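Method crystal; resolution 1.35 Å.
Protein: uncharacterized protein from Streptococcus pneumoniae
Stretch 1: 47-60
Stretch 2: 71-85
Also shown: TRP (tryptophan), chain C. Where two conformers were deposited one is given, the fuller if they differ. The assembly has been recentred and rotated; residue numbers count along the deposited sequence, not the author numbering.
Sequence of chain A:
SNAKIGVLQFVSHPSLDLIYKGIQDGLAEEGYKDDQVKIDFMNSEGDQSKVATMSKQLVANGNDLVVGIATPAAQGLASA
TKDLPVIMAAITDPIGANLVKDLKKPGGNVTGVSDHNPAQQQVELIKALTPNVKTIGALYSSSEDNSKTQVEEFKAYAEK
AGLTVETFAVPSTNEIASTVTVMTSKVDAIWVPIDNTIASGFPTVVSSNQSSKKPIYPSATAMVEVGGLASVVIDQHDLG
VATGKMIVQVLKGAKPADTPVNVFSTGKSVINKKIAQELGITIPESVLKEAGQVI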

# COMPACT_ATOMS: atom_id res chain seq x y z
N ASP A 47 5.86 -12.65 6.94
CA ASP A 47 5.82 -14.11 7.04
C ASP A 47 4.39 -14.54 7.40
O ASP A 47 3.89 -14.22 8.49
CB ASP A 47 6.83 -14.55 8.11
CG ASP A 47 6.93 -16.07 8.27
OD1 ASP A 47 6.01 -16.80 7.86
OD2 ASP A 47 7.97 -16.52 8.80
N GLN A 48 3.74 -15.28 6.51
CA GLN A 48 2.35 -15.71 6.77
C GLN A 48 2.21 -16.58 8.00
O GLN A 48 1.15 -16.61 8.64
CB GLN A 48 1.73 -16.42 5.56
CG GLN A 48 1.30 -15.46 4.47
CD GLN A 48 0.19 -14.50 4.89
OE1 GLN A 48 -0.76 -14.84 5.61
NE2 GLN A 48 0.31 -13.27 4.41
N SER A 49 3.27 -17.33 8.34
CA SER A 49 3.23 -18.12 9.57
C SER A 49 3.11 -17.22 10.78
O SER A 49 2.32 -17.49 11.69
CB SER A 49 4.46 -19.02 9.67
OG SER A 49 4.44 -19.99 8.63
N LYS A 50 3.88 -16.13 10.78
CA LYS A 50 3.82 -15.17 11.86
C LYS A 50 2.48 -14.44 11.85
O LYS A 50 1.92 -14.12 12.90
CB LYS A 50 4.99 -14.19 11.79
CG LYS A 50 6.34 -14.87 12.06
CD LYS A 50 7.49 -13.88 12.05
CE LYS A 50 8.85 -14.56 11.96
NZ LYS A 50 9.15 -15.37 13.17
N VAL A 51 1.93 -14.16 10.67
CA VAL A 51 0.61 -13.55 10.60
C VAL A 51 -0.39 -14.41 11.37
O VAL A 51 -1.16 -13.91 12.18
CB VAL A 51 0.13 -13.32 9.17
CG1 VAL A 51 -1.33 -12.86 9.15
CG2 VAL A 51 1.00 -12.31 8.49
N ALA A 52 -0.37 -15.72 11.12
CA ALA A 52 -1.33 -16.61 11.78
C ALA A 52 -1.11 -16.66 13.30
O ALA A 52 -2.05 -16.53 14.07
CB ALA A 52 -1.28 -18.02 11.17
N THR A 53 0.13 -16.85 13.72
CA THR A 53 0.41 -16.99 15.14
C THR A 53 0.16 -15.69 15.90
O THR A 53 -0.48 -15.69 16.96
CB THR A 53 1.84 -17.51 15.32
OG1 THR A 53 1.90 -18.84 14.78
CG2 THR A 53 2.22 -17.56 16.78
N MSE A 54 0.59 -14.58 15.33
CA MSE A 54 0.41 -13.29 15.98
C MSE A 54 -1.04 -12.87 15.99
O MSE A 54 -1.51 -12.34 17.00
CB MSE A 54 1.27 -12.22 15.33
CG MSE A 54 2.76 -12.49 15.55
SE MSE A 54 3.90 -11.21 14.63
CE MSE A 54 5.57 -11.75 15.40
N SER A 55 -1.77 -13.12 14.91
CA SER A 55 -3.21 -12.80 14.90
C SER A 55 -3.94 -13.57 15.98
O SER A 55 -4.79 -13.01 16.70
CB SER A 55 -3.83 -13.12 13.55
OG SER A 55 -3.36 -12.26 12.52
N LYS A 56 -3.62 -14.85 16.13
CA LYS A 56 -4.26 -15.67 17.14
C LYS A 56 -4.04 -15.08 18.53
O LYS A 56 -4.97 -15.00 19.33
CB LYS A 56 -3.76 -17.12 17.02
CG LYS A 56 -4.42 -18.12 17.95
CD LYS A 56 -3.89 -19.52 17.63
CE LYS A 56 -4.70 -20.61 18.29
NZ LYS A 56 -3.99 -21.86 18.00
N GLN A 57 -2.81 -14.65 18.80
CA GLN A 57 -2.47 -14.04 20.09
C GLN A 57 -3.22 -12.73 20.31
O GLN A 57 -3.84 -12.53 21.36
CB GLN A 57 -0.95 -13.82 20.16
CG GLN A 57 -0.17 -15.11 20.34
CD GLN A 57 1.31 -15.04 19.98
OE1 GLN A 57 1.79 -14.11 19.33
NE2 GLN A 57 2.02 -16.09 20.38
N LEU A 58 -3.20 -11.85 19.31
CA LEU A 58 -3.75 -10.49 19.47
C LEU A 58 -5.25 -10.46 19.71
O LEU A 58 -5.75 -9.55 20.37
CB LEU A 58 -3.37 -9.62 18.26
CG LEU A 58 -1.89 -9.21 18.14
CD1 LEU A 58 -1.58 -8.72 16.71
CD2 LEU A 58 -1.53 -8.13 19.17
N VAL A 59 -5.97 -11.45 19.18
CA VAL A 59 -7.43 -11.44 19.32
C VAL A 59 -7.91 -12.14 20.59
O VAL A 59 -9.11 -12.13 20.88
CB VAL A 59 -8.17 -12.02 18.07
CG1 VAL A 59 -7.74 -11.29 16.81
CG2 VAL A 59 -7.96 -13.52 17.95
N ALA A 60 -6.98 -12.72 21.34
CA ALA A 60 -7.29 -13.48 22.55
C ALA A 60 -6.57 -12.93 23.78
O ALA A 60 -6.37 -13.64 24.77
CB ALA A 60 -6.93 -14.93 22.32
N THR A 71 -3.00 -5.38 3.88
CA THR A 71 -4.01 -6.38 3.62
C THR A 71 -3.74 -7.75 4.30
O THR A 71 -4.63 -8.26 4.96
CB THR A 71 -4.28 -6.50 2.09
OG1 THR A 71 -4.93 -5.30 1.65
CG2 THR A 71 -5.19 -7.67 1.76
N PRO A 72 -2.51 -8.29 4.20
CA PRO A 72 -2.34 -9.60 4.85
C PRO A 72 -2.51 -9.56 6.37
O PRO A 72 -2.94 -10.55 6.96
CB PRO A 72 -0.91 -10.00 4.48
CG PRO A 72 -0.68 -9.26 3.16
CD PRO A 72 -1.34 -7.92 3.38
N ALA A 73 -2.17 -8.44 7.00
CA ALA A 73 -2.36 -8.32 8.44
C ALA A 73 -3.83 -8.21 8.81
O ALA A 73 -4.29 -8.89 9.72
CB ALA A 73 -1.59 -7.15 9.01
N ALA A 74 -4.59 -7.38 8.09
CA ALA A 74 -6.01 -7.27 8.35
C ALA A 74 -6.70 -8.61 8.07
O ALA A 74 -7.59 -8.98 8.83
CB ALA A 74 -6.63 -6.16 7.50
N GLN A 75 -6.31 -9.31 7.01
CA GLN A 75 -6.88 -10.62 6.71
C GLN A 75 -6.57 -11.64 7.82
O GLN A 75 -7.43 -12.42 8.20
CB GLN A 75 -6.42 -11.13 5.36
CG GLN A 75 -7.04 -10.37 4.17
CD GLN A 75 -6.52 -10.85 2.85
OE1 GLN A 75 -5.31 -10.99 2.67
NE2 GLN A 75 -7.41 -11.04 1.88
N GLY A 76 -5.35 -11.60 8.36
CA GLY A 76 -5.03 -12.51 9.46
C GLY A 76 -5.91 -12.28 10.67
O GLY A 76 -6.41 -13.22 11.29
N LEU A 77 -6.10 -11.01 11.02
CA LEU A 77 -6.91 -10.67 12.18
C LEU A 77 -8.38 -11.00 11.93
O LEU A 77 -9.03 -11.57 12.81
CB LEU A 77 -6.73 -9.19 12.53
CG LEU A 77 -5.33 -8.80 13.01
CD1 LEU A 77 -5.22 -7.29 13.03
CD2 LEU A 77 -5.01 -9.34 14.40
N ALA A 78 -8.91 -10.67 10.75
CA ALA A 78 -10.32 -10.94 10.44
C ALA A 78 -10.62 -12.45 10.36
O ALA A 78 -11.74 -12.87 10.61
CB ALA A 78 -10.70 -10.25 9.15
N SER A 79 -9.62 -13.25 10.02
CA SER A 79 -9.78 -14.70 10.03
C SER A 79 -9.82 -15.23 11.47
O SER A 79 -10.55 -16.17 11.77
CB SER A 79 -8.63 -15.35 9.26
OG SER A 79 -8.74 -16.75 9.29
N ALA A 80 -9.02 -14.61 12.34
CA ALA A 80 -8.84 -15.07 13.71
C ALA A 80 -10.00 -14.70 14.63
O ALA A 80 -10.18 -15.33 15.68
CB ALA A 80 -7.51 -14.52 14.27
N THR A 81 -10.78 -13.68 14.25
CA THR A 81 -11.95 -13.27 15.05
C THR A 81 -13.08 -12.74 14.19
O THR A 81 -12.84 -11.96 13.24
CB THR A 81 -11.57 -12.22 16.12
OG1 THR A 81 -12.72 -11.98 16.95
CG2 THR A 81 -11.07 -10.88 15.52
N LYS A 82 -14.30 -13.14 14.53
CA LYS A 82 -15.49 -12.64 13.86
C LYS A 82 -16.25 -11.65 14.74
O LYS A 82 -17.22 -11.03 14.29
CB LYS A 82 -16.42 -13.79 13.44
CG LYS A 82 -15.75 -14.92 12.65
CD LYS A 82 -15.04 -14.40 11.40
CE LYS A 82 -14.47 -15.53 10.54
NZ LYS A 82 -13.61 -14.97 9.45
N ASP A 83 -15.81 -11.49 15.99
CA ASP A 83 -16.59 -10.63 16.92
C ASP A 83 -15.83 -9.43 17.49
O ASP A 83 -16.46 -8.41 17.76
CB ASP A 83 -17.36 -11.42 18.02
CG ASP A 83 -16.49 -12.39 18.78
OD1 ASP A 83 -15.25 -12.26 18.75
OD2 ASP A 83 -17.07 -13.29 19.45
N LEU A 84 -14.51 -9.50 17.59
CA LEU A 84 -13.72 -8.37 18.06
C LEU A 84 -13.54 -7.37 16.90
O LEU A 84 -13.24 -7.80 15.79
CB LEU A 84 -12.36 -8.86 18.55
CG LEU A 84 -11.46 -7.82 19.21
CD1 LEU A 84 -12.02 -7.40 20.55
CD2 LEU A 84 -10.04 -8.36 19.35
N PRO A 85 -13.69 -6.05 17.14
CA PRO A 85 -13.45 -5.13 16.01
C PRO A 85 -12.05 -5.22 15.42
O PRO A 85 -11.04 -5.26 16.15
CB PRO A 85 -13.67 -3.75 16.64
CG PRO A 85 -14.60 -3.99 17.79
CD PRO A 85 -14.18 -5.34 18.34
N TRP C . -2.40 -0.81 0.70
CA TRP C . -1.47 -1.96 0.91
C TRP C . -2.26 -3.21 1.15
O TRP C . -1.73 -4.18 1.70
CB TRP C . -0.51 -1.66 2.07
CG TRP C . 0.33 -0.44 1.79
CD1 TRP C . 0.14 0.86 2.26
CD2 TRP C . 1.51 -0.39 0.92
NE1 TRP C . 1.12 1.68 1.76
CE2 TRP C . 1.94 1.01 0.95
CE3 TRP C . 2.16 -1.35 0.17
CZ2 TRP C . 3.05 1.36 0.20
CZ3 TRP C . 3.26 -0.95 -0.58
CH2 TRP C . 3.70 0.39 -0.55
OXT TRP C . -3.44 -3.26 0.78
O HOH W 1 -3.06 -13.05 5.78
O HOH W 2 -12.05 -12.74 19.46

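Helices 48-58 and 71-80 pack with their axes 8.5 Å apart at closest approach and their N-to-C directions inclined by 50°. No direct hydrogen bond joins the two stretches, so the contact, which buries 459 Å² in total, rests on close van der Waals packing supplemented by water.

D47 caps the first helix, its OD1 accepting from S49 N at 2.8 Å. At Q48, CB points sideways, but the amide end comes nearer the second helix, placing NE2 3.5 Å from P72 CB. Water 1 joins the same two residues by donating to Q48 OE1 (2.9 Å) and to P72 O (2.8 Å). One turn on, V51 points toward the partner helix and lays CG1 against its backbone, 3.7 Å from G76 CA and 3.6 Å from P72 O.

The tightest approach follows at S55, whose CA lies 5.1 Å from L77 CA. Its OG sits 3.2 Å from G76 C, and glycine makes this possible: an ideal CB on G76 would fall 2.4 Å from V51 CG1 and 2.7 Å from S55 OG, a clash with both. S55 OG is also 3.4 Å from L77 N, but at an angle too poor for a hydrogen bond, and that amide donates to A73 O in its own helix. The S55 hydroxyl gives its proton to V51 O, with OG 2.8 Å from that oxygen. The small A80 fits alongside, with its CB 3.9 Å from S55 O.

Toward the end of stretch 1 the contact becomes more apolar. L58 CD1 meets L77 CD2 at 4.2 Å, and V59, which contributes the largest covered area, brings CG1 to 4.1 Å from L77 CD2 and 3.6 Å from T81 CG2, while its CG2 lies 3.8 Å from A80 CB. L84 CD2 approaches V59 CB at 4.3 Å. Water 2 adds a second polar link, bonding T81 OG1 at 2.7 Å and donating weakly to V59 O at 3.3 Å.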